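Long-range contacts in Ycf54 protein (Thermosynechococcus elongatus, PDB 3HZE), which probably assists the oxidative cyclase step that forms the fifth ring of chlorophyll precursors: residues D39-E45 with A65-T71; F48-F54 with F91-P97. Residues are numbered along the deposited sequence.

The two contacts interleave along the chain: 39-45, 48-54, 65-71, then 91-97. Both reach the same antiparallel sheet, whose strand order 40-44, 65-70, 3-10, 87-92, with the main helices 21-34 and 73-83, matches a ferredoxin-like topology, helix 55-60 being inserted between strands 40-44 and 65-70. Contact 1 pairs the outermost strand 40-44 with its neighbour 65-70, its centre about 3 Å from that of the chain. Contact 2, its centre about 14 Å from that of contact 1, links the loop after one edge strand to the end of the other, 87-92, across the sheet face of W41, V43, A67 and I69, where F48 CE2 packs 3.7 Å from I69 CD1 and 3.9 Å from A67 CB.

Contact 1. Residues D39-E45 with A65-T71; sequences DFWLVPE and AAAIIST
V43, in the t rotamer, lays CG2 on CD1 of I69 (chi1 m, chi2 t) at 3.7 Å, on the sheet face shared with W41 and A67. W41 (chi1 m) adds its ring there, CZ3 4.2 Å from S70 CA. Strands 40-44 and 65-70 are extended and run antiparallel at 159°, their axes approaching to 4.5 Å. W41-I69 and V43-A67 are hydrogen-bonded pairs: W41 N to I69 O 2.8 Å, I69 N to W41 O 2.9 Å, and V43 N to A67 O and A67 N to V43 O 2.8 Å. F40-S70, L42-I68 and P44-A66 are non-hydrogen-bonded pairs. E45 N to A65 O (2.8 Å) adds a rung where E45 turns into a left-handed conformation. At the other end D39 O accepts S70 OG (2.7 Å) and T71 N (3.2 Å). The D39 carboxylate meets S70 OG and T71 OG1 through two waters, while OD1 bonds Y31. This is the edge pairing of a ferredoxin-like sheet: strand 3-10 flanks 65-70, and helices 21-34 and 73-83 pack on the I68 face.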
# COMPACT_ATOMS: atom_id res chain seq x y z
N ASP A 39 10.21 -5.36 -3.35
CA ASP A 39 9.16 -6.05 -2.61
C ASP A 39 8.17 -5.08 -1.97
O ASP A 39 7.58 -5.38 -0.93
CB ASP A 39 9.77 -6.95 -1.53
CG ASP A 39 10.63 -6.18 -0.55
OD1 ASP A 39 10.74 -4.95 -0.69
OD2 ASP A 39 11.19 -6.81 0.37
N PHE A 40 8.02 -3.91 -2.57
CA PHE A 40 7.08 -2.90 -2.09
C PHE A 40 6.42 -2.35 -3.34
O PHE A 40 7.08 -2.17 -4.37
CB PHE A 40 7.80 -1.79 -1.33
CG PHE A 40 8.97 -1.21 -2.07
CD1 PHE A 40 10.21 -1.87 -2.08
CD2 PHE A 40 8.85 -0.01 -2.76
CE1 PHE A 40 11.29 -1.32 -2.78
CE2 PHE A 40 9.92 0.54 -3.45
CZ PHE A 40 11.14 -0.12 -3.47
N TRP A 41 5.12 -2.07 -3.26
CA TRP A 41 4.35 -1.62 -4.41
C TRP A 41 3.20 -0.67 -4.10
O TRP A 41 2.54 -0.78 -3.06
CB TRP A 41 3.75 -2.83 -5.13
CG TRP A 41 4.71 -3.95 -5.37
CD1 TRP A 41 5.55 -4.08 -6.43
CD2 TRP A 41 4.92 -5.10 -4.54
NE1 TRP A 41 6.27 -5.24 -6.32
CE2 TRP A 41 5.91 -5.89 -5.17
CE3 TRP A 41 4.38 -5.55 -3.33
CZ2 TRP A 41 6.36 -7.11 -4.63
CZ3 TRP A 41 4.82 -6.75 -2.79
CH2 TRP A 41 5.81 -7.52 -3.44
N LEU A 42 2.95 0.25 -5.05
CA LEU A 42 1.86 1.22 -4.96
C LEU A 42 0.64 0.54 -5.59
O LEU A 42 0.70 0.09 -6.73
CB LEU A 42 2.19 2.46 -5.80
CG LEU A 42 1.74 3.86 -5.39
CD1 LEU A 42 1.50 4.65 -6.66
CD2 LEU A 42 0.50 3.85 -4.53
N VAL A 43 -0.46 0.48 -4.86
CA VAL A 43 -1.66 -0.16 -5.39
C VAL A 43 -2.88 0.74 -5.19
O VAL A 43 -3.50 0.74 -4.14
CB VAL A 43 -1.93 -1.51 -4.69
CG1 VAL A 43 -3.10 -2.22 -5.38
CG2 VAL A 43 -0.67 -2.38 -4.72
N PRO A 44 -3.21 1.56 -6.21
CA PRO A 44 -4.37 2.44 -6.10
C PRO A 44 -5.65 1.62 -6.15
O PRO A 44 -5.69 0.57 -6.80
CB PRO A 44 -4.22 3.37 -7.30
CG PRO A 44 -3.55 2.51 -8.32
CD PRO A 44 -2.53 1.72 -7.51
N GLU A 45 -6.69 2.09 -5.46
CA GLU A 45 -7.98 1.40 -5.44
C GLU A 45 -7.76 -0.12 -5.36
O GLU A 45 -8.17 -0.87 -6.25
CB GLU A 45 -8.77 1.77 -6.70
CG GLU A 45 -8.99 3.27 -6.83
CD GLU A 45 -9.70 3.66 -8.10
OE1 GLU A 45 -10.84 3.19 -8.32
OE2 GLU A 45 -9.13 4.44 -8.88
N ALA A 65 -9.22 5.40 -2.48
CA ALA A 65 -8.06 5.15 -1.64
C ALA A 65 -6.95 4.43 -2.38
O ALA A 65 -7.11 4.03 -3.54
CB ALA A 65 -8.47 4.35 -0.42
N ALA A 66 -5.82 4.29 -1.71
CA ALA A 66 -4.68 3.60 -2.29
C ALA A 66 -3.94 2.90 -1.17
O ALA A 66 -3.95 3.35 -0.03
CB ALA A 66 -3.76 4.58 -2.99
N ALA A 67 -3.30 1.78 -1.50
CA ALA A 67 -2.54 1.05 -0.51
C ALA A 67 -1.10 0.94 -0.94
O ALA A 67 -0.79 0.97 -2.13
CB ALA A 67 -3.13 -0.35 -0.33
N ILE A 68 -0.20 0.86 0.04
CA ILE A 68 1.20 0.63 -0.26
C ILE A 68 1.36 -0.74 0.37
O ILE A 68 1.16 -0.89 1.57
CB ILE A 68 2.15 1.64 0.40
CG1 ILE A 68 2.10 2.98 -0.34
CG2 ILE A 68 3.58 1.12 0.35
CD1 ILE A 68 0.82 3.75 -0.18
N ILE A 69 1.68 -1.74 -0.44
CA ILE A 69 1.82 -3.10 0.04
C ILE A 69 3.26 -3.59 -0.06
O ILE A 69 3.96 -3.25 -1.02
CB ILE A 69 0.89 -4.03 -0.77
CG1 ILE A 69 -0.54 -3.48 -0.73
CG2 ILE A 69 0.91 -5.45 -0.20
CD1 ILE A 69 -1.52 -4.21 -1.63
N SER A 70 3.69 -4.38 0.91
CA SER A 70 5.05 -4.90 0.92
C SER A 70 5.18 -6.17 1.74
O SER A 70 4.45 -6.37 2.71
CB SER A 70 6.02 -3.84 1.48
OG SER A 70 7.35 -4.35 1.52
N THR A 71 6.12 -7.03 1.37
CA THR A 71 6.33 -8.24 2.14
C THR A 71 7.33 -7.96 3.25
O THR A 71 7.66 -8.84 4.05
CB THR A 71 6.82 -9.40 1.25
OG1 THR A 71 7.90 -8.94 0.43
CG2 THR A 71 5.68 -9.91 0.38
O HOH W 1 10.21 -3.17 1.35
O HOH W 2 10.28 -9.13 1.62

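Contact 2. Residues F48-F54 with F91-P97; sequences FLEQPQF and FTSEEVP
F48 lies in a 3-10 segment that begins before it and runs to E50, and directs its CB toward the partner segment, 3.8 Å from V96 CG1. Its ring, at chi1 near 79°, receives F91 CE2 over one face, 3.7 Å from F48 CD2; the ring centroids lie 4.9 Å apart with planes at 45°. F48, F54 and F91 form an aromatic cluster, against which Y6 of strand 3-10 also packs. The turn closes with Q51 N bonding F48 O (2.9 Å). Q51 then leaves helical conformation (psi 152°) and extends its m, t side chain so that NE2 donates to E95 O at 2.9 Å, nearly linear at 169°, with OE1 3.7 Å from P97 CD. That acceptor belongs to a bend after strand 87-92, the last strand of the ferredoxin-like sheet: residues 93-95 are helical in phi/psi, E95 N and V96 N both bond T92 O, and T92 N bonds E95 OE2 at 3.2 Å. Q53, in a second short 3-10 segment (52-53), brings NE2 to 4.0 Å from E95 CB. F54, at the N-cap position of helix 55-60, takes chi1 m and meets F91 CB with CZ (3.7 Å) and V96 CG2 with CE2 (4.1 Å), both at its ring edge.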
# COMPACT_ATOMS: atom_id res chain seq x y z
N PHE A 48 -8.26 -5.91 -2.75
CA PHE A 48 -8.46 -6.60 -1.47
C PHE A 48 -9.41 -5.86 -0.53
O PHE A 48 -10.15 -6.48 0.23
CB PHE A 48 -7.11 -6.87 -0.79
CG PHE A 48 -6.50 -5.68 -0.09
CD1 PHE A 48 -6.94 -5.29 1.18
CD2 PHE A 48 -5.46 -4.96 -0.68
CE1 PHE A 48 -6.35 -4.21 1.85
CE2 PHE A 48 -4.86 -3.87 -0.02
CZ PHE A 48 -5.31 -3.50 1.24
N LEU A 49 -9.40 -4.53 -0.59
CA LEU A 49 -10.23 -3.72 0.28
C LEU A 49 -11.73 -3.99 0.12
O LEU A 49 -12.53 -3.60 0.98
CB LEU A 49 -9.94 -2.25 0.04
CG LEU A 49 -10.65 -1.21 0.91
CD1 LEU A 49 -10.34 -1.45 2.38
CD2 LEU A 49 -10.19 0.19 0.47
N GLU A 50 -12.12 -4.66 -0.96
CA GLU A 50 -13.53 -4.96 -1.21
C GLU A 50 -13.97 -6.29 -0.60
O GLU A 50 -15.16 -6.59 -0.56
CB GLU A 50 -13.82 -4.97 -2.71
CG GLU A 50 -13.50 -3.67 -3.43
CD GLU A 50 -14.17 -2.47 -2.79
OE1 GLU A 50 -15.42 -2.44 -2.72
OE2 GLU A 50 -13.45 -1.55 -2.34
N GLN A 51 -13.01 -7.08 -0.13
CA GLN A 51 -13.33 -8.37 0.47
C GLN A 51 -13.93 -8.15 1.86
O GLN A 51 -13.64 -7.16 2.53
CB GLN A 51 -12.07 -9.24 0.58
CG GLN A 51 -11.48 -9.67 -0.76
CD GLN A 51 -10.43 -10.76 -0.62
OE1 GLN A 51 -9.72 -11.07 -1.57
NE2 GLN A 51 -10.34 -11.35 0.57
N PRO A 52 -14.79 -9.08 2.30
CA PRO A 52 -15.45 -9.01 3.61
C PRO A 52 -14.55 -8.76 4.81
O PRO A 52 -14.88 -7.94 5.67
CB PRO A 52 -16.17 -10.36 3.69
CG PRO A 52 -16.53 -10.63 2.26
CD PRO A 52 -15.25 -10.27 1.55
N GLN A 53 -13.42 -9.44 4.88
CA GLN A 53 -12.51 -9.27 6.02
C GLN A 53 -11.93 -7.87 6.18
O GLN A 53 -11.31 -7.56 7.20
CB GLN A 53 -11.37 -10.30 5.94
CG GLN A 53 -10.67 -10.39 4.58
CD GLN A 53 -11.19 -11.52 3.70
OE1 GLN A 53 -12.37 -11.58 3.36
NE2 GLN A 53 -10.29 -12.42 3.32
N PHE A 54 -12.16 -7.00 5.20
CA PHE A 54 -11.63 -5.64 5.27
C PHE A 54 -12.75 -4.60 5.34
O PHE A 54 -12.51 -3.41 5.15
CB PHE A 54 -10.75 -5.38 4.05
CG PHE A 54 -9.61 -6.36 3.92
CD1 PHE A 54 -8.51 -6.29 4.77
CD2 PHE A 54 -9.66 -7.37 2.97
CE1 PHE A 54 -7.47 -7.23 4.67
CE2 PHE A 54 -8.62 -8.31 2.86
CZ PHE A 54 -7.53 -8.24 3.72
N PHE A 91 -2.30 -9.36 5.31
CA PHE A 91 -3.12 -10.47 4.83
C PHE A 91 -2.23 -11.49 4.15
O PHE A 91 -1.09 -11.18 3.78
CB PHE A 91 -4.22 -9.97 3.88
CG PHE A 91 -3.71 -9.29 2.63
CD1 PHE A 91 -3.19 -10.03 1.58
CD2 PHE A 91 -3.81 -7.90 2.49
CE1 PHE A 91 -2.77 -9.41 0.39
CE2 PHE A 91 -3.40 -7.27 1.32
CZ PHE A 91 -2.88 -8.02 0.26
N THR A 92 -2.73 -12.72 4.01
CA THR A 92 -1.96 -13.78 3.39
C THR A 92 -2.41 -14.06 1.96
O THR A 92 -3.48 -13.62 1.54
CB THR A 92 -2.10 -15.11 4.15
OG1 THR A 92 -3.46 -15.55 4.08
CG2 THR A 92 -1.70 -14.95 5.61
N SER A 93 -1.59 -14.81 1.24
CA SER A 93 -1.89 -15.19 -0.13
C SER A 93 -3.15 -16.06 -0.18
O SER A 93 -3.88 -16.05 -1.17
CB SER A 93 -0.73 -15.99 -0.73
OG SER A 93 0.48 -15.25 -0.65
N GLU A 94 -3.40 -16.81 0.89
CA GLU A 94 -4.58 -17.66 0.94
C GLU A 94 -5.84 -16.85 1.21
O GLU A 94 -6.95 -17.32 0.95
CB GLU A 94 -4.43 -18.77 1.99
CG GLU A 94 -3.28 -18.63 2.97
CD GLU A 94 -1.91 -18.79 2.33
OE1 GLU A 94 -1.74 -19.71 1.50
OE2 GLU A 94 -1.01 -18.00 2.67
N GLU A 95 -5.68 -15.63 1.71
CA GLU A 95 -6.82 -14.76 2.00
C GLU A 95 -7.19 -13.87 0.81
O GLU A 95 -8.35 -13.49 0.65
CB GLU A 95 -6.54 -13.90 3.23
CG GLU A 95 -6.63 -14.65 4.56
CD GLU A 95 -6.17 -13.81 5.75
OE1 GLU A 95 -6.49 -14.19 6.90
OE2 GLU A 95 -5.49 -12.79 5.54
N VAL A 96 -6.20 -13.54 -0.01
CA VAL A 96 -6.41 -12.68 -1.18
C VAL A 96 -5.68 -13.30 -2.37
O VAL A 96 -4.46 -13.34 -2.40
CB VAL A 96 -5.83 -11.26 -0.92
CG1 VAL A 96 -6.13 -10.34 -2.10
CG2 VAL A 96 -6.42 -10.69 0.36
N PRO A 97 -6.44 -13.78 -3.38
CA PRO A 97 -5.90 -14.42 -4.59
C PRO A 97 -4.88 -13.62 -5.40
O PRO A 97 -3.86 -14.15 -5.84
CB PRO A 97 -7.15 -14.75 -5.39
CG PRO A 97 -8.09 -13.66 -5.00
CD PRO A 97 -7.89 -13.57 -3.51